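Local structure of exocyst complex component EXO70 (Saccharomyces cerevisiae, 2B1E) at residues 242-247 with 321-326; 367-372 with 435-440; 423-428 with 444-449. The protein helps to tether secretory vesicles to sites of exocytosis as a subunit of the exocyst complex, in whose assembly it takes part. All blocks are in the same frame, centred on the assembly; numbering follows the deposited sequence.

Contact 1. Residues 242-247 with 321-326; sequences FGFFSF and RKFSEY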
ATOM      1  N   PHE A 242      -1.252   9.573   8.493  1.00 53.42           N
ATOM      2  CA  PHE A 242      -0.195  10.392   7.912  1.00 53.64           C
ATOM      3  C   PHE A 242      -0.042  10.162   6.413  1.00 52.98           C
ATOM      4  O   PHE A 242       0.301  11.086   5.674  1.00 54.18           O
ATOM      5  CB  PHE A 242       1.140  10.109   8.606  1.00 55.07           C
ATOM      6  CG  PHE A 242       1.271  10.751   9.957  1.00 57.02           C
ATOM      7  CD1 PHE A 242       1.196  12.136  10.092  1.00 56.78           C
ATOM      8  CD2 PHE A 242       1.475   9.974  11.095  1.00 58.20           C
ATOM      9  CE1 PHE A 242       1.323  12.740  11.342  1.00 57.61           C
ATOM     10  CE2 PHE A 242       1.604  10.567  12.353  1.00 58.11           C
ATOM     11  CZ  PHE A 242       1.527  11.955  12.477  1.00 58.19           C
ATOM     12  N   GLY A 243      -0.298   8.935   5.967  1.00 50.89           N
ATOM     13  CA  GLY A 243      -0.171   8.628   4.554  1.00 48.74           C
ATOM     14  C   GLY A 243      -0.156   7.139   4.257  1.00 47.58           C
ATOM     15  O   GLY A 243      -0.648   6.701   3.217  1.00 47.80           O
ATOM     16  N   PHE A 244       0.417   6.357   5.164  1.00 45.78           N
ATOM     17  CA  PHE A 244       0.478   4.912   4.986  1.00 44.33           C
ATOM     18  C   PHE A 244      -0.892   4.305   5.239  1.00 43.76           C
ATOM     19  O   PHE A 244      -1.107   3.114   5.010  1.00 42.95           O
ATOM     20  CB  PHE A 244       1.505   4.303   5.944  1.00 42.85           C
ATOM     21  CG  PHE A 244       2.925   4.641   5.598  1.00 41.57           C
ATOM     22  CD1 PHE A 244       3.858   4.882   6.598  1.00 41.16           C
ATOM     23  CD2 PHE A 244       3.331   4.719   4.270  1.00 40.61           C
ATOM     24  CE1 PHE A 244       5.174   5.199   6.277  1.00 39.85           C
ATOM     25  CE2 PHE A 244       4.645   5.033   3.941  1.00 40.17           C
ATOM     26  CZ  PHE A 244       5.567   5.275   4.946  1.00 39.78           C
ATOM     27  N   PHE A 245      -1.817   5.132   5.715  1.00 43.43           N
ATOM     28  CA  PHE A 245      -3.169   4.672   5.983  1.00 43.12           C
ATOM     29  C   PHE A 245      -3.821   4.262   4.671  1.00 41.70           C
ATOM     30  O   PHE A 245      -4.730   3.429   4.648  1.00 42.99           O
ATOM     31  CB  PHE A 245      -3.994   5.776   6.646  1.00 44.15           C
ATOM     32  CG  PHE A 245      -5.403   5.364   6.966  1.00 45.93           C
ATOM     33  CD1 PHE A 245      -5.648   4.247   7.759  1.00 46.09           C
ATOM     34  CD2 PHE A 245      -6.485   6.084   6.468  1.00 45.96           C
ATOM     35  CE1 PHE A 245      -6.944   3.852   8.048  1.00 47.12           C
ATOM     36  CE2 PHE A 245      -7.789   5.694   6.755  1.00 46.86           C
ATOM     37  CZ  PHE A 245      -8.018   4.575   7.547  1.00 46.82           C
ATOM     38  N   SER A 246      -3.347   4.850   3.580  1.00 40.63           N
ATOM     39  CA  SER A 246      -3.872   4.551   2.258  1.00 39.95           C
ATOM     40  C   SER A 246      -3.786   3.056   1.963  1.00 38.83           C
ATOM     41  O   SER A 246      -4.644   2.503   1.274  1.00 38.73           O
ATOM     42  CB  SER A 246      -3.101   5.335   1.197  1.00 40.16           C
ATOM     43  OG  SER A 246      -1.726   5.004   1.225  1.00 43.01           O
ATOM     44  N   PHE A 247      -2.751   2.401   2.479  1.00 37.56           N
ATOM     45  CA  PHE A 247      -2.593   0.967   2.261  1.00 36.69           C
ATOM     46  C   PHE A 247      -3.771   0.204   2.859  1.00 36.31           C
ATOM     47  O   PHE A 247      -4.225  -0.792   2.292  1.00 36.23           O
ATOM     48  CB  PHE A 247      -1.287   0.457   2.883  1.00 35.68           C
ATOM     49  CG  PHE A 247      -0.045   0.926   2.175  1.00 36.15           C
ATOM     50  CD1 PHE A 247       0.043   0.881   0.785  1.00 35.34           C
ATOM     51  CD2 PHE A 247       1.056   1.375   2.901  1.00 35.76           C
ATOM     52  CE1 PHE A 247       1.211   1.272   0.129  1.00 34.81           C
ATOM     53  CE2 PHE A 247       2.227   1.767   2.256  1.00 33.86           C
ATOM     54  CZ  PHE A 247       2.305   1.716   0.867  1.00 33.81           C
ATOM     55  N   ARG A 321      11.928   2.777   6.671  1.00 34.84           N
ATOM     56  CA  ARG A 321      11.680   1.897   7.807  1.00 37.67           C
ATOM     57  C   ARG A 321      10.181   1.751   8.036  1.00 38.24           C
ATOM     58  O   ARG A 321       9.703   0.687   8.427  1.00 38.03           O
ATOM     59  CB  ARG A 321      12.336   2.473   9.067  1.00 39.83           C
ATOM     60  CG  ARG A 321      12.238   1.587  10.311  1.00 43.89           C
ATOM     61  CD  ARG A 321      12.973   0.274  10.105  1.00 46.37           C
ATOM     62  NE  ARG A 321      13.369  -0.355  11.364  1.00 48.33           N
ATOM     63  CZ  ARG A 321      12.567  -1.073  12.146  1.00 49.12           C
ATOM     64  NH1 ARG A 321      11.295  -1.274  11.812  1.00 48.85           N
ATOM     65  NH2 ARG A 321      13.044  -1.590  13.271  1.00 49.74           N
ATOM     66  N   LYS A 322       9.441   2.827   7.790  1.00 38.96           N
ATOM     67  CA  LYS A 322       7.997   2.802   7.970  1.00 40.06           C
ATOM     68  C   LYS A 322       7.353   2.085   6.786  1.00 39.67           C
ATOM     69  O   LYS A 322       6.365   1.364   6.945  1.00 40.65           O
ATOM     70  CB  LYS A 322       7.454   4.227   8.093  1.00 40.84           C
ATOM     71  CG  LYS A 322       8.101   5.040   9.211  1.00 44.23           C
ATOM     72  CD  LYS A 322       7.481   6.424   9.337  1.00 45.70           C
ATOM     73  CE  LYS A 322       8.303   7.318  10.254  1.00 47.76           C
ATOM     74  NZ  LYS A 322       8.511   6.718  11.602  1.00 49.07           N
ATOM     75  N   PHE A 323       7.925   2.286   5.603  1.00 38.63           N
ATOM     76  CA  PHE A 323       7.440   1.648   4.385  1.00 37.22           C
ATOM     77  C   PHE A 323       7.503   0.133   4.561  1.00 37.48           C
ATOM     78  O   PHE A 323       6.575  -0.583   4.191  1.00 38.74           O
ATOM     79  CB  PHE A 323       8.318   2.051   3.198  1.00 36.34           C
ATOM     80  CG  PHE A 323       7.758   3.164   2.364  1.00 35.43           C
ATOM     81  CD1 PHE A 323       6.793   2.908   1.396  1.00 34.92           C
ATOM     82  CD2 PHE A 323       8.214   4.469   2.527  1.00 35.13           C
ATOM     83  CE1 PHE A 323       6.289   3.935   0.600  1.00 33.60           C
ATOM     84  CE2 PHE A 323       7.716   5.506   1.733  1.00 34.56           C
ATOM     85  CZ  PHE A 323       6.752   5.237   0.768  1.00 34.03           C
ATOM     86  N   SER A 324       8.603  -0.341   5.139  1.00 37.40           N
ATOM     87  CA  SER A 324       8.819  -1.768   5.362  1.00 37.13           C
ATOM     88  C   SER A 324       7.875  -2.381   6.392  1.00 38.40           C
ATOM     89  O   SER A 324       7.756  -3.601   6.472  1.00 38.95           O
ATOM     90  CB  SER A 324      10.264  -2.026   5.799  1.00 36.04           C
ATOM     91  OG  SER A 324      10.488  -1.584   7.129  1.00 33.52           O
ATOM     92  N   GLU A 325       7.216  -1.548   7.190  1.00 39.17           N
ATOM     93  CA  GLU A 325       6.292  -2.057   8.197  1.00 40.96           C
ATOM     94  C   GLU A 325       4.959  -2.390   7.535  1.00 40.57           C
ATOM     95  O   GLU A 325       4.083  -3.010   8.141  1.00 41.52           O
ATOM     96  CB  GLU A 325       6.096  -1.027   9.314  1.00 41.46           C
ATOM     97  CG  GLU A 325       7.384  -0.669  10.046  1.00 43.36           C
ATOM     98  CD  GLU A 325       7.167   0.308  11.193  1.00 43.70           C
ATOM     99  OE1 GLU A 325       6.473   1.329  10.992  1.00 44.19           O
ATOM    100  OE2 GLU A 325       7.702   0.058  12.294  1.00 42.88           O
ATOM    101  N   TYR A 326       4.821  -1.971   6.282  1.00 40.09           N
ATOM    102  CA  TYR A 326       3.619  -2.218   5.496  1.00 39.93           C
ATOM    103  C   TYR A 326       4.013  -3.036   4.274  1.00 39.86           C
ATOM    104  O   TYR A 326       3.769  -2.633   3.138  1.00 39.15           O
ATOM    105  CB  TYR A 326       2.990  -0.895   5.044  1.00 39.96           C
ATOM    106  CG  TYR A 326       2.271  -0.133   6.134  1.00 40.31           C
ATOM    107  CD1 TYR A 326       0.878  -0.140   6.213  1.00 40.64           C
ATOM    108  CD2 TYR A 326       2.980   0.611   7.078  1.00 39.70           C
ATOM    109  CE1 TYR A 326       0.206   0.579   7.204  1.00 39.93           C
ATOM    110  CE2 TYR A 326       2.320   1.332   8.074  1.00 39.14           C
ATOM    111  CZ  TYR A 326       0.935   1.313   8.132  1.00 40.13           C
ATOM    112  OH  TYR A 326       0.282   2.028   9.114  1.00 38.77           O
TER

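Contact 2. Residues 367-372 with 435-440; sequences LLSCFI and LMLAGE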
ATOM      1  N   LEU A 367      10.121  -5.433  -8.076  1.00 38.12           N
ATOM      2  CA  LEU A 367       9.758  -4.039  -8.246  1.00 37.44           C
ATOM      3  C   LEU A 367       9.978  -3.243  -6.962  1.00 36.58           C
ATOM      4  O   LEU A 367      10.595  -2.178  -6.980  1.00 36.76           O
ATOM      5  CB  LEU A 367       8.299  -3.941  -8.680  1.00 37.79           C
ATOM      6  CG  LEU A 367       7.872  -2.623  -9.310  1.00 39.06           C
ATOM      7  CD1 LEU A 367       8.753  -2.322 -10.516  1.00 39.39           C
ATOM      8  CD2 LEU A 367       6.414  -2.720  -9.722  1.00 39.94           C
ATOM      9  N   LEU A 368       9.475  -3.772  -5.850  1.00 34.34           N
ATOM     10  CA  LEU A 368       9.609  -3.110  -4.557  1.00 31.73           C
ATOM     11  C   LEU A 368      11.066  -3.028  -4.107  1.00 30.86           C
ATOM     12  O   LEU A 368      11.468  -2.052  -3.470  1.00 28.60           O
ATOM     13  CB  LEU A 368       8.784  -3.844  -3.499  1.00 29.30           C
ATOM     14  CG  LEU A 368       8.785  -3.240  -2.091  1.00 30.19           C
ATOM     15  CD1 LEU A 368       8.236  -1.823  -2.145  1.00 30.58           C
ATOM     16  CD2 LEU A 368       7.952  -4.107  -1.158  1.00 29.33           C
ATOM     17  N   SER A 369      11.852  -4.056  -4.420  1.00 29.62           N
ATOM     18  CA  SER A 369      13.265  -4.053  -4.051  1.00 29.72           C
ATOM     19  C   SER A 369      13.958  -2.938  -4.813  1.00 29.27           C
ATOM     20  O   SER A 369      14.786  -2.220  -4.257  1.00 27.27           O
ATOM     21  CB  SER A 369      13.939  -5.385  -4.398  1.00 29.26           C
ATOM     22  OG  SER A 369      15.337  -5.315  -4.137  1.00 26.28           O
ATOM     23  N   CYS A 370      13.607  -2.801  -6.089  1.00 29.67           N
ATOM     24  CA  CYS A 370      14.197  -1.774  -6.933  1.00 31.83           C
ATOM     25  C   CYS A 370      13.923  -0.403  -6.325  1.00 31.01           C
ATOM     26  O   CYS A 370      14.815   0.444  -6.252  1.00 30.52           O
ATOM     27  CB  CYS A 370      13.621  -1.848  -8.351  1.00 31.36           C
ATOM     28  SG  CYS A 370      14.519  -0.843  -9.570  1.00 37.91           S
ATOM     29  N   PHE A 371      12.686  -0.190  -5.885  1.00 29.82           N
ATOM     30  CA  PHE A 371      12.298   1.077  -5.272  1.00 27.50           C
ATOM     31  C   PHE A 371      13.176   1.422  -4.074  1.00 27.04           C
ATOM     32  O   PHE A 371      13.640   2.551  -3.941  1.00 26.79           O
ATOM     33  CB  PHE A 371      10.838   1.030  -4.806  1.00 26.05           C
ATOM     34  CG  PHE A 371      10.442   2.208  -3.962  1.00 24.56           C
ATOM     35  CD1 PHE A 371      10.339   3.477  -4.520  1.00 23.49           C
ATOM     36  CD2 PHE A 371      10.226   2.057  -2.597  1.00 24.18           C
ATOM     37  CE1 PHE A 371      10.029   4.581  -3.732  1.00 22.61           C
ATOM     38  CE2 PHE A 371       9.917   3.158  -1.796  1.00 24.49           C
ATOM     39  CZ  PHE A 371       9.819   4.424  -2.366  1.00 23.99           C
ATOM     40  N   ILE A 372      13.386   0.454  -3.189  1.00 25.61           N
ATOM     41  CA  ILE A 372      14.202   0.701  -2.011  1.00 25.34           C
ATOM     42  C   ILE A 372      15.629   1.021  -2.438  1.00 23.44           C
ATOM     43  O   ILE A 372      16.235   1.966  -1.935  1.00 20.97           O
ATOM     44  CB  ILE A 372      14.217  -0.520  -1.070  1.00 25.50           C
ATOM     45  CG1 ILE A 372      12.780  -0.978  -0.792  1.00 28.97           C
ATOM     46  CG2 ILE A 372      14.930  -0.173   0.227  1.00 25.39           C
ATOM     47  CD1 ILE A 372      11.845   0.129  -0.351  1.00 30.82           C
ATOM     48  N   LEU A 435      15.086  -8.221   4.391  1.00 31.34           N
ATOM     49  CA  LEU A 435      14.476  -9.305   3.631  1.00 30.96           C
ATOM     50  C   LEU A 435      13.924  -8.856   2.287  1.00 30.29           C
ATOM     51  O   LEU A 435      13.869  -9.642   1.343  1.00 29.67           O
ATOM     52  CB  LEU A 435      13.359  -9.954   4.447  1.00 31.58           C
ATOM     53  CG  LEU A 435      13.801 -10.570   5.777  1.00 32.47           C
ATOM     54  CD1 LEU A 435      12.617 -11.270   6.426  1.00 34.40           C
ATOM     55  CD2 LEU A 435      14.935 -11.558   5.540  1.00 32.20           C
ATOM     56  N   MET A 436      13.519  -7.594   2.194  1.00 30.16           N
ATOM     57  CA  MET A 436      12.966  -7.078   0.947  1.00 30.11           C
ATOM     58  C   MET A 436      14.046  -6.862  -0.114  1.00 30.23           C
ATOM     59  O   MET A 436      13.771  -6.943  -1.311  1.00 29.94           O
ATOM     60  CB  MET A 436      12.220  -5.765   1.205  1.00 32.10           C
ATOM     61  CG  MET A 436      11.214  -5.839   2.347  1.00 34.13           C
ATOM     62  SD  MET A 436      10.300  -4.302   2.595  1.00 33.92           S
ATOM     63  CE  MET A 436       8.652  -4.791   2.092  1.00 37.42           C
ATOM     64  N   LEU A 437      15.273  -6.590   0.327  1.00 29.55           N
ATOM     65  CA  LEU A 437      16.391  -6.359  -0.590  1.00 29.76           C
ATOM     66  C   LEU A 437      17.092  -7.660  -0.963  1.00 31.13           C
ATOM     67  O   LEU A 437      18.031  -7.668  -1.760  1.00 30.71           O
ATOM     68  CB  LEU A 437      17.399  -5.397   0.043  1.00 28.68           C
ATOM     69  CG  LEU A 437      16.927  -3.946   0.180  1.00 28.31           C
ATOM     70  CD1 LEU A 437      17.850  -3.175   1.109  1.00 28.74           C
ATOM     71  CD2 LEU A 437      16.874  -3.307  -1.201  1.00 27.56           C
ATOM     72  N   ALA A 438      16.617  -8.758  -0.384  1.00 31.91           N
ATOM     73  CA  ALA A 438      17.178 -10.079  -0.632  1.00 31.93           C
ATOM     74  C   ALA A 438      17.655 -10.255  -2.066  1.00 32.05           C
ATOM     75  O   ALA A 438      16.875 -10.135  -3.010  1.00 32.56           O
ATOM     76  CB  ALA A 438      16.147 -11.142  -0.299  1.00 33.21           C
ATOM     77  N   GLY A 439      18.945 -10.534  -2.220  1.00 32.00           N
ATOM     78  CA  GLY A 439      19.507 -10.740  -3.542  1.00 31.54           C
ATOM     79  C   GLY A 439      19.985  -9.486  -4.250  1.00 31.45           C
ATOM     80  O   GLY A 439      21.009  -8.903  -3.887  1.00 29.90           O
ATOM     81  N   GLU A 440      19.236  -9.085  -5.272  1.00 30.65           N
ATOM     82  CA  GLU A 440      19.547  -7.904  -6.075  1.00 31.77           C
ATOM     83  C   GLU A 440      19.847  -6.655  -5.245  1.00 30.59           C
ATOM     84  O   GLU A 440      20.855  -5.983  -5.466  1.00 30.56           O
ATOM     85  CB  GLU A 440      18.382  -7.615  -7.028  1.00 30.98           C
ATOM     86  CG  GLU A 440      18.447  -6.254  -7.697  1.00 32.86           C
ATOM     87  CD  GLU A 440      19.462  -6.197  -8.815  1.00 33.82           C
ATOM     88  OE1 GLU A 440      20.442  -6.972  -8.779  1.00 36.07           O
ATOM     89  OE2 GLU A 440      19.283  -5.363  -9.728  1.00 36.28           O
TER
HETATM   90  O   HOH W   1      16.482  -7.852  -4.530  1.00 35.63           O

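Contact 3. Residues 423-428 with 444-449; sequences LVEQIV and RLERLK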
ATOM      1  N   LEU A 423      24.978   4.044   8.327  1.00 22.66           N
ATOM      2  CA  LEU A 423      23.709   4.055   9.043  1.00 21.45           C
ATOM      3  C   LEU A 423      22.669   3.387   8.144  1.00 22.35           C
ATOM      4  O   LEU A 423      21.823   2.629   8.623  1.00 21.54           O
ATOM      5  CB  LEU A 423      23.262   5.481   9.382  1.00 23.37           C
ATOM      6  CG  LEU A 423      21.851   5.545   9.987  1.00 23.73           C
ATOM      7  CD1 LEU A 423      21.807   4.726  11.269  1.00 23.77           C
ATOM      8  CD2 LEU A 423      21.459   6.979  10.265  1.00 26.25           C
ATOM      9  N   VAL A 424      22.742   3.648   6.840  1.00 20.85           N
ATOM     10  CA  VAL A 424      21.797   3.041   5.901  1.00 22.39           C
ATOM     11  C   VAL A 424      21.790   1.516   6.020  1.00 25.19           C
ATOM     12  O   VAL A 424      20.728   0.889   6.077  1.00 25.20           O
ATOM     13  CB  VAL A 424      22.131   3.403   4.439  1.00 21.81           C
ATOM     14  CG1 VAL A 424      21.326   2.523   3.479  1.00 21.70           C
ATOM     15  CG2 VAL A 424      21.823   4.861   4.188  1.00 22.69           C
ATOM     16  N   GLU A 425      22.976   0.922   6.056  1.00 25.80           N
ATOM     17  CA  GLU A 425      23.092  -0.526   6.162  1.00 28.35           C
ATOM     18  C   GLU A 425      22.649  -1.067   7.525  1.00 28.54           C
ATOM     19  O   GLU A 425      22.115  -2.176   7.620  1.00 28.83           O
ATOM     20  CB  GLU A 425      24.530  -0.951   5.865  1.00 29.49           C
ATOM     21  CG  GLU A 425      24.783  -2.432   6.019  1.00 31.43           C
ATOM     22  CD  GLU A 425      25.899  -2.915   5.124  1.00 33.65           C
ATOM     23  OE1 GLU A 425      26.965  -2.264   5.091  1.00 30.96           O
ATOM     24  OE2 GLU A 425      25.706  -3.952   4.454  1.00 34.71           O
ATOM     25  N   GLN A 426      22.863  -0.279   8.573  1.00 27.32           N
ATOM     26  CA  GLN A 426      22.474  -0.678   9.917  1.00 28.43           C
ATOM     27  C   GLN A 426      20.954  -0.745  10.044  1.00 29.24           C
ATOM     28  O   GLN A 426      20.407  -1.683  10.636  1.00 28.54           O
ATOM     29  CB  GLN A 426      23.035   0.314  10.943  1.00 28.92           C
ATOM     30  CG  GLN A 426      24.552   0.390  10.942  1.00 29.14           C
ATOM     31  CD  GLN A 426      25.088   1.375  11.955  1.00 30.44           C
ATOM     32  OE1 GLN A 426      24.568   2.481  12.099  1.00 30.54           O
ATOM     33  NE2 GLN A 426      26.148   0.986  12.656  1.00 31.70           N
ATOM     34  N   ILE A 427      20.276   0.248   9.481  1.00 28.32           N
ATOM     35  CA  ILE A 427      18.819   0.302   9.541  1.00 29.51           C
ATOM     36  C   ILE A 427      18.166  -0.742   8.640  1.00 30.29           C
ATOM     37  O   ILE A 427      17.027  -1.153   8.879  1.00 29.03           O
ATOM     38  CB  ILE A 427      18.316   1.718   9.194  1.00 29.97           C
ATOM     39  CG1 ILE A 427      18.640   2.653  10.362  1.00 28.85           C
ATOM     40  CG2 ILE A 427      16.813   1.704   8.902  1.00 29.87           C
ATOM     41  CD1 ILE A 427      18.277   4.092  10.128  1.00 30.53           C
ATOM     42  N   VAL A 428      18.887  -1.175   7.609  1.00 29.97           N
ATOM     43  CA  VAL A 428      18.371  -2.201   6.713  1.00 32.16           C
ATOM     44  C   VAL A 428      18.471  -3.546   7.435  1.00 33.44           C
ATOM     45  O   VAL A 428      17.530  -4.333   7.441  1.00 33.63           O
ATOM     46  CB  VAL A 428      19.190  -2.277   5.402  1.00 31.78           C
ATOM     47  CG1 VAL A 428      18.907  -3.589   4.686  1.00 33.34           C
ATOM     48  CG2 VAL A 428      18.830  -1.106   4.493  1.00 31.71           C
ATOM     49  N   ARG A 444      23.288  -4.383  -4.947  1.00 24.78           N
ATOM     50  CA  ARG A 444      23.326  -3.002  -5.424  1.00 23.89           C
ATOM     51  C   ARG A 444      23.943  -2.127  -4.343  1.00 24.09           C
ATOM     52  O   ARG A 444      24.735  -1.229  -4.637  1.00 24.05           O
ATOM     53  CB  ARG A 444      21.926  -2.493  -5.760  1.00 23.22           C
ATOM     54  CG  ARG A 444      21.376  -3.028  -7.075  1.00 26.02           C
ATOM     55  CD  ARG A 444      19.999  -2.456  -7.393  1.00 26.96           C
ATOM     56  NE  ARG A 444      20.031  -1.004  -7.552  1.00 28.76           N
ATOM     57  CZ  ARG A 444      18.989  -0.268  -7.932  1.00 29.79           C
ATOM     58  NH1 ARG A 444      17.822  -0.847  -8.199  1.00 29.60           N
ATOM     59  NH2 ARG A 444      19.112   1.048  -8.048  1.00 27.86           N
ATOM     60  N   LEU A 445      23.577  -2.395  -3.091  1.00 22.67           N
ATOM     61  CA  LEU A 445      24.112  -1.639  -1.965  1.00 24.18           C
ATOM     62  C   LEU A 445      25.620  -1.871  -1.855  1.00 23.76           C
ATOM     63  O   LEU A 445      26.369  -0.969  -1.469  1.00 23.41           O
ATOM     64  CB  LEU A 445      23.428  -2.063  -0.666  1.00 24.72           C
ATOM     65  CG  LEU A 445      23.894  -1.351   0.605  1.00 25.39           C
ATOM     66  CD1 LEU A 445      23.699   0.160   0.484  1.00 25.41           C
ATOM     67  CD2 LEU A 445      23.111  -1.896   1.784  1.00 24.90           C
ATOM     68  N   GLU A 446      26.068  -3.081  -2.178  1.00 22.35           N
ATOM     69  CA  GLU A 446      27.500  -3.357  -2.124  1.00 22.76           C
ATOM     70  C   GLU A 446      28.167  -2.573  -3.244  1.00 20.69           C
ATOM     71  O   GLU A 446      29.252  -2.020  -3.063  1.00 20.05           O
ATOM     72  CB  GLU A 446      27.789  -4.853  -2.271  1.00 24.53           C
ATOM     73  CG  GLU A 446      27.448  -5.665  -1.026  1.00 27.19           C
ATOM     74  CD  GLU A 446      28.195  -5.191   0.215  1.00 30.58           C
ATOM     75  OE1 GLU A 446      29.448  -5.222   0.222  1.00 31.98           O
ATOM     76  OE2 GLU A 446      27.532  -4.785   1.189  1.00 31.35           O
ATOM     77  N   ARG A 447      27.510  -2.511  -4.397  1.00 18.85           N
ATOM     78  CA  ARG A 447      28.069  -1.765  -5.511  1.00 20.04           C
ATOM     79  C   ARG A 447      28.164  -0.290  -5.138  1.00 18.80           C
ATOM     80  O   ARG A 447      29.127   0.381  -5.497  1.00 15.76           O
ATOM     81  CB  ARG A 447      27.223  -1.944  -6.778  1.00 22.10           C
ATOM     82  CG  ARG A 447      27.504  -3.245  -7.526  1.00 26.41           C
ATOM     83  CD  ARG A 447      27.069  -3.156  -8.988  1.00 28.99           C
ATOM     84  NE  ARG A 447      25.627  -3.314  -9.172  1.00 31.81           N
ATOM     85  CZ  ARG A 447      24.974  -4.461  -9.004  1.00 34.53           C
ATOM     86  NH1 ARG A 447      25.629  -5.557  -8.643  1.00 34.82           N
ATOM     87  NH2 ARG A 447      23.665  -4.520  -9.214  1.00 34.96           N
ATOM     88  N   LEU A 448      27.167   0.211  -4.412  1.00 19.44           N
ATOM     89  CA  LEU A 448      27.167   1.608  -3.980  1.00 20.15           C
ATOM     90  C   LEU A 448      28.369   1.886  -3.080  1.00 19.43           C
ATOM     91  O   LEU A 448      29.086   2.869  -3.273  1.00 18.37           O
ATOM     92  CB  LEU A 448      25.897   1.938  -3.189  1.00 21.00           C
ATOM     93  CG  LEU A 448      24.953   3.028  -3.706  1.00 24.63           C
ATOM     94  CD1 LEU A 448      24.103   3.516  -2.541  1.00 21.86           C
ATOM     95  CD2 LEU A 448      25.726   4.193  -4.313  1.00 22.01           C
ATOM     96  N   LYS A 449      28.583   1.016  -2.095  1.00 19.33           N
ATOM     97  CA  LYS A 449      29.683   1.187  -1.159  1.00 18.48           C
ATOM     98  C   LYS A 449      31.047   1.102  -1.829  1.00 18.45           C
ATOM     99  O   LYS A 449      31.962   1.841  -1.473  1.00 16.61           O
ATOM    100  CB  LYS A 449      29.597   0.150  -0.037  1.00 21.68           C
ATOM    101  CG  LYS A 449      28.274   0.189   0.728  1.00 25.90           C
ATOM    102  CD  LYS A 449      28.308  -0.673   1.990  1.00 27.64           C
ATOM    103  CE  LYS A 449      28.736  -2.095   1.696  1.00 28.96           C
ATOM    104  NZ  LYS A 449      28.740  -2.943   2.923  1.00 31.11           N
TER

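Contact 1. Residues 242-247 with 321-326
An aromatic cluster of Phe244, Phe247, Phe323 and Tyr326 joins two parts of the long helical rod of Exo70. The chain leading into helix 245-259 brings Phe244, and the helix brings Phe247. Helix 311-323 and the turn after it bring Phe323 and Tyr326.

Phe244 stands in the middle and has the largest share of the buried surface. Its ring meets Phe323 in an edge-to-face (T-shaped) pair, with centroids 4.8 Å apart and planes at 71°. Phe244 is the edge partner. Its CE2 lies over the centre of the Phe323 ring, 3.6 Å above that plane, and its CZ comes 3.7 Å from Phe323 CD2.

Tyr326 packs against the other end of the same side chain. Phe244 CB sits over one face of the Tyr326 ring, displaced toward the rim, in a CH-pi contact 3.9 Å from the ring centroid. The two rings meet obliquely, with planes at 38°. Phe244 CG lies anti to its own carbonyl carbon (chi1 -70°), and from there the ring reaches on to Phe323.

No hydrogen bond links the two segments. Within 242-247, Gly243 O accepts from both the OG and the N of Ser246. Leu285 of helix 268-299 touches Phe244 and Phe247, and Phe286 of that helix meets the Phe323 ring. Lys175 makes a cation-pi contact with Tyr326, which is the N-cap of helix 327-333. Phe247 completes the cluster: its CD2 approaches Tyr326 CD1 at 3.6 Å.

Contact 2. Residues 367-372 with 435-440
Met436, Ser369 and Leu437 carry most of this buried contact, which sets helix 364-391 of the helical rod against the end of helix 433-436 and the turn that follows it. The backbones come close, with Ser369 CA 5.2 Å from Leu437 CA.

Met436 works in two ways. Its side chain bends at chi3 (112°), and CE ends 3.4 Å from Leu368 CD2, tighter than usual for two carbons. Its carbonyl O faces the serine, 3.5 Å from Ser369 CB. The methionine also touches Lys327 of helix 327-333.

Leu437 turns its CD2 branch to the helix. This methyl packs against Ile372, 3.9 Å from CB, and also lies near Ile372 CG2 and the carbonyl O of Ser369. Val428 and His442 touch the same leucine from outside the contact.

No direct hydrogen bond spans the segments, and water takes that place. Ser369 OG, anti to its backbone N (chi1 175°), reaches a water at 2.8 Å, and that water donates to Ala438 O, also at 2.8 Å.

Contact 3. Residues 423-428 with 444-449
Glu425 and Lys449 meet across two nearly antiparallel helices, 410-429 and 440-473, in a helical hairpin whose connection holds the short helix 433-436. The axes of the short segments approach to 12.0 Å, with 162° between their directions. At this spacing long side chains make the contact.

The charged part is a salt-bridge network of three residues. Lys449 NZ donates to Glu425 OE1 at 2.9 Å, using the syn lone pair of that oxygen. It also donates to Glu446 OE2 at 2.8 Å, on the syn side but 23° out of the carboxylate plane. The lysine and Glu425 side chains cross at about a right angle. Glu425 reaches over as an extended chain, its CG anti to the backbone N. Glu446 starts away from the other helix, and its bend at chi2 (-58°) swings CD back. The ammonium so holds two carboxylates close: Glu425 OE2 and Glu446 OE2 are 3.8 Å apart. The positive charge probably offsets their repulsion. An alanine in place of Lys449 would probably leave these two like charges facing each other without a shared counter-ion and remove the polar tie between the helices.

The apolar part is lighter. Leu445 points at the facing helix, and its CD1 is 4.5 Å from Val424 CG1. Two further carbons lie against the Glu425 carboxylate: Leu445 CD2 is 4.3 Å from OE2, and Lys449 CD is 3.7 Å from OE1.

Other helices pack around the pair. Val424 touches Thr313 and Met317 of helix 311-323. On helix 440-473, Leu448 packs on Ile376 and Asp377 of helix 364-391, while Arg444 forms salt bridges with Asp374 and Asp377 of that same helix.

In the fold
All three contacts lie in the C-terminal Exo70 family region and touch one another. Contact 1 lies nearest the chain centre, about 7 Å away, yet is only partly buried; contacts 2 and 3, at about 16 and 24 Å, are buried. Contact 1 is aromatic, contact 2 is aliphatic with a water bridge, and contact 3 is mainly ionic. Contacts 2 and 3 alternate along the chain and share helix 440-473: segment 435-440 runs into it and 444-449 lies on it. From the turn, Leu437 CD1 packs on Val428 CG1 of helix 410-429 at 3.8 Å. Ser324 packs on Met436, tying contact 1 to contact 2, and Arg321 on Ile427, tying it to contact 3.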